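Local atomic coordinates of centrosomal protein of 104 kDa (Homo sapiens, PDB entry 5LPH), a protein that is required for building cilia and for the structural integrity of the ciliary tip, and carries a tubulin-binding TOG domain, the part described here. Residues P186-M200 with F225-V237. Sequence-based numbering, arbitrary orientation.
Sequences PLKANSSVHLAMSQM and FSVSALEHRVYEV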
ATOM      1  N   PRO A 186       5.415  -6.736  10.499  1.00 56.12           N
ATOM      2  CA  PRO A 186       6.080  -6.034  11.596  1.00 56.63           C
ATOM      3  C   PRO A 186       7.039  -4.929  11.140  1.00 56.10           C
ATOM      4  O   PRO A 186       7.645  -5.026  10.071  1.00 56.03           O
ATOM      5  CB  PRO A 186       6.849  -7.149  12.329  1.00 57.90           C
ATOM      6  CG  PRO A 186       6.481  -8.433  11.664  1.00 58.15           C
ATOM      7  CD  PRO A 186       5.974  -8.084  10.304  1.00 57.77           C
ATOM      8  N   LEU A 187       7.153  -3.888  11.959  1.00 54.89           N
ATOM      9  CA  LEU A 187       8.037  -2.763  11.680  1.00 54.98           C
ATOM     10  C   LEU A 187       9.480  -3.212  11.842  1.00 57.90           C
ATOM     11  O   LEU A 187       9.828  -3.830  12.848  1.00 55.67           O
ATOM     12  CB  LEU A 187       7.736  -1.590  12.618  1.00 54.16           C
ATOM     13  CG  LEU A 187       6.332  -0.987  12.452  1.00 54.80           C
ATOM     14  CD1 LEU A 187       5.940  -0.044  13.583  1.00 56.10           C
ATOM     15  CD2 LEU A 187       6.207  -0.284  11.110  1.00 55.77           C
ATOM     16  N   LYS A 188      10.308  -2.898  10.847  1.00 61.50           N
ATOM     17  CA  LYS A 188      11.725  -3.282  10.852  1.00 65.60           C
ATOM     18  C   LYS A 188      12.467  -2.416  11.861  1.00 67.29           C
ATOM     19  O   LYS A 188      12.071  -1.271  12.114  1.00 69.85           O
ATOM     20  CB  LYS A 188      12.354  -3.128   9.460  1.00 65.38           C
ATOM     21  CG  LYS A 188      11.645  -3.890   8.365  1.00 66.54           C
ATOM     22  CD  LYS A 188      12.155  -5.305   8.184  1.00 68.55           C
ATOM     23  CE  LYS A 188      11.583  -5.907   6.910  1.00 71.05           C
ATOM     24  NZ  LYS A 188      11.933  -7.346   6.758  1.00 74.38           N
ATOM     25  N   ALA A 189      13.524  -2.975  12.447  1.00 69.14           N
ATOM     26  CA  ALA A 189      14.307  -2.295  13.488  1.00 71.72           C
ATOM     27  C   ALA A 189      14.851  -0.949  13.012  1.00 74.44           C
ATOM     28  O   ALA A 189      14.673   0.069  13.679  1.00 75.18           O
ATOM     29  CB  ALA A 189      15.452  -3.185  13.951  1.00 72.64           C
ATOM     30  N   ASN A 190      15.480  -0.958  11.839  1.00 77.20           N
ATOM     31  CA  ASN A 190      16.062   0.251  11.232  1.00 78.48           C
ATOM     32  C   ASN A 190      15.065   1.109  10.417  1.00 78.45           C
ATOM     33  O   ASN A 190      15.493   1.969   9.641  1.00 80.08           O
ATOM     34  CB  ASN A 190      17.262  -0.135  10.349  1.00 78.53           C
ATOM     35  CG  ASN A 190      16.856  -0.924   9.110  1.00 81.37           C
ATOM     36  OD1 ASN A 190      15.902  -1.704   9.144  1.00 84.01           O
ATOM     37  ND2 ASN A 190      17.584  -0.732   8.015  1.00 81.76           N
ATOM     38  N   SER A 191      13.758   0.889  10.593  1.00 76.08           N
ATOM     39  CA  SER A 191      12.738   1.632   9.846  1.00 73.84           C
ATOM     40  C   SER A 191      12.717   3.093  10.270  1.00 71.24           C
ATOM     41  O   SER A 191      12.991   3.415  11.440  1.00 72.52           O
ATOM     42  CB  SER A 191      11.346   1.019  10.043  1.00 73.62           C
ATOM     43  OG  SER A 191      10.903   1.131  11.386  1.00 72.07           O
ATOM     44  N   SER A 192      12.405   3.962   9.307  1.00 67.09           N
ATOM     45  CA  SER A 192      12.372   5.404   9.549  1.00 62.28           C
ATOM     46  C   SER A 192      11.164   5.766  10.407  1.00 59.49           C
ATOM     47  O   SER A 192      10.184   5.005  10.507  1.00 57.21           O
ATOM     48  CB  SER A 192      12.379   6.208   8.233  1.00 63.15           C
ATOM     49  OG  SER A 192      11.065   6.369   7.732  1.00 65.79           O
ATOM     50  N   VAL A 193      11.250   6.949  11.001  1.00 59.73           N
ATOM     51  CA  VAL A 193      10.189   7.499  11.849  1.00 57.74           C
ATOM     52  C   VAL A 193       8.904   7.718  11.032  1.00 57.36           C
ATOM     53  O   VAL A 193       7.813   7.370  11.486  1.00 57.45           O
ATOM     54  CB  VAL A 193      10.629   8.828  12.515  1.00 59.43           C
ATOM     55  CG1 VAL A 193       9.499   9.440  13.331  1.00 59.69           C
ATOM     56  CG2 VAL A 193      11.837   8.612  13.417  1.00 60.92           C
ATOM     57  N   HIS A 194       9.047   8.259   9.819  1.00 53.79           N
ATOM     58  CA  HIS A 194       7.902   8.537   8.940  1.00 52.03           C
ATOM     59  C   HIS A 194       7.198   7.274   8.452  1.00 48.14           C
ATOM     60  O   HIS A 194       5.972   7.218   8.428  1.00 46.86           O
ATOM     61  CB  HIS A 194       8.335   9.367   7.719  1.00 54.87           C
ATOM     62  CG  HIS A 194       8.803  10.750   8.056  1.00 57.36           C
ATOM     63  ND1 HIS A 194       8.106  11.590   8.898  1.00 57.98           N
ATOM     64  CD2 HIS A 194       9.889  11.447   7.641  1.00 58.35           C
ATOM     65  CE1 HIS A 194       8.750  12.739   9.001  1.00 57.16           C
ATOM     66  NE2 HIS A 194       9.833  12.679   8.247  1.00 58.30           N
ATOM     67  N   LEU A 195       7.980   6.275   8.053  1.00 46.85           N
ATOM     68  CA  LEU A 195       7.447   5.009   7.538  1.00 47.06           C
ATOM     69  C   LEU A 195       6.619   4.278   8.593  1.00 46.71           C
ATOM     70  O   LEU A 195       5.500   3.844   8.324  1.00 45.55           O
ATOM     71  CB  LEU A 195       8.595   4.113   7.064  1.00 46.76           C
ATOM     72  CG  LEU A 195       8.232   2.829   6.314  1.00 47.01           C
ATOM     73  CD1 LEU A 195       7.643   3.140   4.948  1.00 46.92           C
ATOM     74  CD2 LEU A 195       9.464   1.948   6.169  1.00 46.85           C
ATOM     75  N   ALA A 196       7.183   4.164   9.794  1.00 48.48           N
ATOM     76  CA  ALA A 196       6.512   3.514  10.927  1.00 47.95           C
ATOM     77  C   ALA A 196       5.205   4.210  11.330  1.00 47.93           C
ATOM     78  O   ALA A 196       4.185   3.539  11.533  1.00 47.40           O
ATOM     79  CB  ALA A 196       7.457   3.439  12.117  1.00 48.19           C
HETATM   80  N   MSE A 197       5.245   5.543  11.432  1.00 48.26           N
HETATM   81  CA  MSE A 197       4.059   6.358  11.818  1.00 49.77           C
HETATM   82  C   MSE A 197       2.974   6.255  10.777  1.00 46.40           C
HETATM   83  O   MSE A 197       1.799   6.154  11.131  1.00 44.09           O
HETATM   84  CB  MSE A 197       4.381   7.834  12.150  1.00 55.72           C
HETATM   85  CG  MSE A 197       3.755   8.389  13.450  1.00 61.53           C
HETATM   86 SE   MSE A 197       4.128   7.241  15.014  1.00 69.48          SE
HETATM   87  CE  MSE A 197       6.060   7.633  14.972  1.00 69.31           C
ATOM     88  N   SER A 198       3.351   6.241   9.495  1.00 44.16           N
ATOM     89  CA  SER A 198       2.379   6.113   8.404  1.00 41.80           C
ATOM     90  C   SER A 198       1.687   4.751   8.396  1.00 38.88           C
ATOM     91  O   SER A 198       0.479   4.681   8.210  1.00 37.28           O
ATOM     92  CB  SER A 198       3.032   6.363   7.039  1.00 41.92           C
ATOM     93  OG  SER A 198       3.393   7.729   6.872  1.00 44.64           O
ATOM     94  N   GLN A 199       2.454   3.682   8.592  1.00 37.87           N
ATOM     95  CA  GLN A 199       1.892   2.329   8.640  1.00 39.51           C
ATOM     96  C   GLN A 199       0.892   2.178   9.796  1.00 40.76           C
ATOM     97  O   GLN A 199      -0.181   1.604   9.633  1.00 40.09           O
ATOM     98  CB  GLN A 199       3.002   1.281   8.757  1.00 38.85           C
ATOM     99  CG  GLN A 199       2.490  -0.150   8.649  1.00 39.96           C
ATOM    100  CD  GLN A 199       3.586  -1.198   8.543  1.00 39.99           C
ATOM    101  OE1 GLN A 199       4.712  -0.911   8.143  1.00 40.65           O
ATOM    102  NE2 GLN A 199       3.248  -2.431   8.895  1.00 41.71           N
HETATM  103  N   MSE A 200       1.263   2.705  10.955  1.00 41.96           N
HETATM  104  CA  MSE A 200       0.398   2.683  12.136  1.00 45.57           C
HETATM  105  C   MSE A 200      -0.855   3.492  11.970  1.00 43.87           C
HETATM  106  O   MSE A 200      -1.930   3.061  12.387  1.00 42.93           O
HETATM  107  CB  MSE A 200       1.203   3.188  13.320  1.00 51.36           C
HETATM  108  CG  MSE A 200       1.957   2.027  13.873  1.00 57.49           C
HETATM  109 SE   MSE A 200       3.197   2.678  15.230  1.00 72.68          SE
HETATM  110  CE  MSE A 200       2.623   1.303  16.542  1.00 69.26           C
ATOM    111  N   PHE A 225       1.290  -7.672  15.745  1.00 58.18           N
ATOM    112  CA  PHE A 225       1.942  -6.432  15.269  1.00 58.02           C
ATOM    113  C   PHE A 225       2.143  -5.392  16.375  1.00 55.30           C
ATOM    114  O   PHE A 225       3.244  -4.852  16.545  1.00 50.17           O
ATOM    115  CB  PHE A 225       1.122  -5.811  14.112  1.00 59.23           C
ATOM    116  CG  PHE A 225       1.632  -4.470  13.637  1.00 61.18           C
ATOM    117  CD1 PHE A 225       2.727  -4.395  12.788  1.00 62.31           C
ATOM    118  CD2 PHE A 225       1.013  -3.279  14.032  1.00 61.34           C
ATOM    119  CE1 PHE A 225       3.202  -3.163  12.351  1.00 62.46           C
ATOM    120  CE2 PHE A 225       1.485  -2.048  13.598  1.00 61.69           C
ATOM    121  CZ  PHE A 225       2.580  -1.989  12.754  1.00 62.55           C
ATOM    122  N   SER A 226       1.074  -5.117  17.118  1.00 55.05           N
ATOM    123  CA  SER A 226       1.106  -4.068  18.144  1.00 57.25           C
ATOM    124  C   SER A 226       2.081  -4.371  19.282  1.00 58.23           C
ATOM    125  O   SER A 226       2.852  -3.495  19.692  1.00 58.33           O
ATOM    126  CB  SER A 226      -0.293  -3.852  18.711  1.00 59.22           C
ATOM    127  OG  SER A 226      -1.183  -3.410  17.700  1.00 61.22           O
ATOM    128  N   VAL A 227       2.048  -5.611  19.778  1.00 61.43           N
ATOM    129  CA  VAL A 227       2.951  -6.052  20.857  1.00 63.68           C
ATOM    130  C   VAL A 227       4.418  -6.005  20.398  1.00 62.40           C
ATOM    131  O   VAL A 227       5.294  -5.621  21.167  1.00 64.25           O
ATOM    132  CB  VAL A 227       2.561  -7.460  21.405  1.00 64.39           C
ATOM    133  CG1 VAL A 227       3.621  -8.015  22.359  1.00 64.93           C
ATOM    134  CG2 VAL A 227       1.208  -7.410  22.112  1.00 62.49           C
ATOM    135  N   SER A 228       4.677  -6.394  19.152  1.00 63.28           N
ATOM    136  CA  SER A 228       6.020  -6.284  18.567  1.00 64.87           C
ATOM    137  C   SER A 228       6.514  -4.827  18.487  1.00 65.04           C
ATOM    138  O   SER A 228       7.690  -4.550  18.724  1.00 63.17           O
ATOM    139  CB  SER A 228       6.043  -6.911  17.173  1.00 65.47           C
ATOM    140  OG  SER A 228       7.364  -6.926  16.655  1.00 67.09           O
ATOM    141  N   ALA A 229       5.603  -3.908  18.167  1.00 66.81           N
ATOM    142  CA  ALA A 229       5.911  -2.472  18.090  1.00 68.70           C
ATOM    143  C   ALA A 229       6.292  -1.836  19.437  1.00 71.23           C
ATOM    144  O   ALA A 229       6.987  -0.809  19.457  1.00 70.02           O
ATOM    145  CB  ALA A 229       4.744  -1.722  17.473  1.00 68.51           C
ATOM    146  N   LEU A 230       5.858  -2.437  20.553  1.00 71.42           N
ATOM    147  CA  LEU A 230       6.262  -1.969  21.893  1.00 70.50           C
ATOM    148  C   LEU A 230       7.773  -2.037  22.165  1.00 70.46           C
ATOM    149  O   LEU A 230       8.247  -1.398  23.095  1.00 72.43           O
ATOM    150  CB  LEU A 230       5.501  -2.719  22.999  1.00 69.07           C
ATOM    151  CG  LEU A 230       3.990  -2.483  23.089  1.00 69.82           C
ATOM    152  CD1 LEU A 230       3.346  -3.496  24.025  1.00 69.82           C
ATOM    153  CD2 LEU A 230       3.686  -1.067  23.554  1.00 69.91           C
ATOM    154  N   GLU A 231       8.519  -2.809  21.375  1.00 74.20           N
ATOM    155  CA  GLU A 231       9.989  -2.839  21.468  1.00 79.33           C
ATOM    156  C   GLU A 231      10.726  -1.905  20.481  1.00 79.07           C
ATOM    157  O   GLU A 231      11.955  -1.934  20.404  1.00 78.89           O
ATOM    158  CB  GLU A 231      10.482  -4.280  21.333  1.00 81.74           C
ATOM    159  CG  GLU A 231      11.967  -4.548  21.671  1.00 87.26           C
ATOM    160  CD  GLU A 231      12.497  -3.990  23.002  1.00 89.44           C
ATOM    161  OE1 GLU A 231      11.750  -3.441  23.858  1.00 92.72           O
ATOM    162  OE2 GLU A 231      13.723  -4.144  23.195  1.00 90.30           O
ATOM    163  N   HIS A 232       9.996  -1.054  19.760  1.00 79.70           N
ATOM    164  CA  HIS A 232      10.618  -0.157  18.768  1.00 80.63           C
ATOM    165  C   HIS A 232      11.404   0.956  19.469  1.00 79.65           C
ATOM    166  O   HIS A 232      11.022   1.396  20.558  1.00 79.31           O
ATOM    167  CB  HIS A 232       9.558   0.440  17.837  1.00 81.27           C
ATOM    168  CG  HIS A 232      10.093   0.869  16.506  1.00 82.00           C
ATOM    169  ND1 HIS A 232      10.345   2.185  16.191  1.00 81.55           N
ATOM    170  CD2 HIS A 232      10.425   0.150  15.409  1.00 82.51           C
ATOM    171  CE1 HIS A 232      10.814   2.261  14.960  1.00 80.60           C
ATOM    172  NE2 HIS A 232      10.869   1.040  14.460  1.00 82.26           N
ATOM    173  N   ARG A 233      12.501   1.391  18.848  1.00 80.19           N
ATOM    174  CA  ARG A 233      13.402   2.391  19.453  1.00 82.64           C
ATOM    175  C   ARG A 233      12.790   3.793  19.620  1.00 82.11           C
ATOM    176  O   ARG A 233      13.170   4.539  20.523  1.00 83.03           O
ATOM    177  CB  ARG A 233      14.708   2.493  18.649  1.00 84.48           C
ATOM    178  CG  ARG A 233      14.594   3.222  17.318  1.00 87.99           C
ATOM    179  CD  ARG A 233      15.853   3.071  16.483  1.00 91.69           C
ATOM    180  NE  ARG A 233      15.772   3.882  15.265  1.00 96.12           N
ATOM    181  CZ  ARG A 233      15.064   3.577  14.172  1.00100.49           C
ATOM    182  NH1 ARG A 233      14.349   2.452  14.095  1.00102.52           N
ATOM    183  NH2 ARG A 233      15.068   4.413  13.136  1.00 99.63           N
ATOM    184  N   VAL A 234      11.842   4.129  18.752  1.00 82.08           N
ATOM    185  CA  VAL A 234      11.218   5.454  18.708  1.00 82.48           C
ATOM    186  C   VAL A 234      10.074   5.498  19.709  1.00 79.13           C
ATOM    187  O   VAL A 234       9.175   4.661  19.647  1.00 77.15           O
ATOM    188  CB  VAL A 234      10.682   5.778  17.291  1.00 85.17           C
ATOM    189  CG1 VAL A 234      10.061   7.175  17.229  1.00 83.61           C
ATOM    190  CG2 VAL A 234      11.802   5.647  16.265  1.00 85.06           C
ATOM    191  N   TYR A 235      10.109   6.485  20.606  1.00 78.89           N
ATOM    192  CA  TYR A 235       9.103   6.639  21.667  1.00 80.02           C
ATOM    193  C   TYR A 235       7.679   6.743  21.119  1.00 74.86           C
ATOM    194  O   TYR A 235       6.762   6.075  21.605  1.00 73.40           O
ATOM    195  CB  TYR A 235       9.413   7.872  22.531  1.00 84.24           C
ATOM    196  CG  TYR A 235       8.364   8.159  23.595  1.00 89.74           C
ATOM    197  CD1 TYR A 235       8.346   7.446  24.795  1.00 91.49           C
ATOM    198  CD2 TYR A 235       7.381   9.133  23.393  1.00 91.42           C
ATOM    199  CE1 TYR A 235       7.385   7.696  25.766  1.00 92.53           C
ATOM    200  CE2 TYR A 235       6.412   9.389  24.356  1.00 93.96           C
ATOM    201  CZ  TYR A 235       6.420   8.669  25.541  1.00 94.23           C
ATOM    202  OH  TYR A 235       5.462   8.918  26.497  1.00 95.55           O
ATOM    203  N   GLU A 236       7.509   7.588  20.109  1.00 72.69           N
ATOM    204  CA  GLU A 236       6.199   7.823  19.496  1.00 72.64           C
ATOM    205  C   GLU A 236       5.585   6.554  18.849  1.00 69.95           C
ATOM    206  O   GLU A 236       4.359   6.383  18.855  1.00 68.41           O
ATOM    207  CB  GLU A 236       6.301   8.992  18.509  1.00 73.63           C
ATOM    208  CG  GLU A 236       4.994   9.659  18.128  1.00 75.52           C
ATOM    209  CD  GLU A 236       5.205  10.822  17.173  1.00 75.92           C
ATOM    210  OE1 GLU A 236       4.329  11.697  17.094  1.00 76.79           O
ATOM    211  OE2 GLU A 236       6.252  10.877  16.506  1.00 75.89           O
ATOM    212  N   VAL A 237       6.428   5.666  18.315  1.00 67.33           N
ATOM    213  CA  VAL A 237       5.966   4.360  17.804  1.00 65.29           C
ATOM    214  C   VAL A 237       5.417   3.493  18.942  1.00 63.38           C
ATOM    215  O   VAL A 237       4.319   2.944  18.841  1.00 60.51           O
ATOM    216  CB  VAL A 237       7.081   3.603  17.028  1.00 64.49           C
ATOM    217  CG1 VAL A 237       6.709   2.136  16.786  1.00 64.70           C
ATOM    218  CG2 VAL A 237       7.374   4.305  15.710  1.00 63.92           C
TER
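The Phe225 ring lies against Pro186 and Leu187 of the loop and Gln199 and Met200 of helix 193-200: Leu187 CG rests 3.8 Å from its CE1, Pro186 CA and Met200 CG meet the ring edge at CD1 and CE2, and the Gln199 amide, its plane 22° from that of the ring, brings NE2 to within 3.5 Å of CE1. NE2 approaches the ring obliquely, and its hydrogen bonds to the carbonyls of Leu183 and Gln185 keep it satisfied there. Beyond the ring, Val237 spreads its two methyls. CG1, anti to the backbone N (chi1 167°), meets the tip of Leu187, while CG2 packs 3.7 Å from Ala196 CB, the short alanine side chain leaving room for this methyl. Polar groups take over at the loops. Ser191 OG donates to Lys188 O, the carbonyl that already takes Ser191 N in the type I turn 188-191, and accepts from His232 NE2 at 3.1 Å. Arg233, extended from CG to NE, grips Ser191 O end-on with NH1 and NH2, the latter at 2.9 Å. With an alanine here instead of Ser191, His232 NE2 would probably lose this acceptor and Lys188 O its side-chain donor. In this HEAT-repeat TOG domain, the contact joins helix 193-210 to the HEAT 2 hairpin; its chemistry implies a largely apolar inner part around Phe225, Leu187, Met200 and Val237, with directional hydrogen bonds tying the two loops at Ser191.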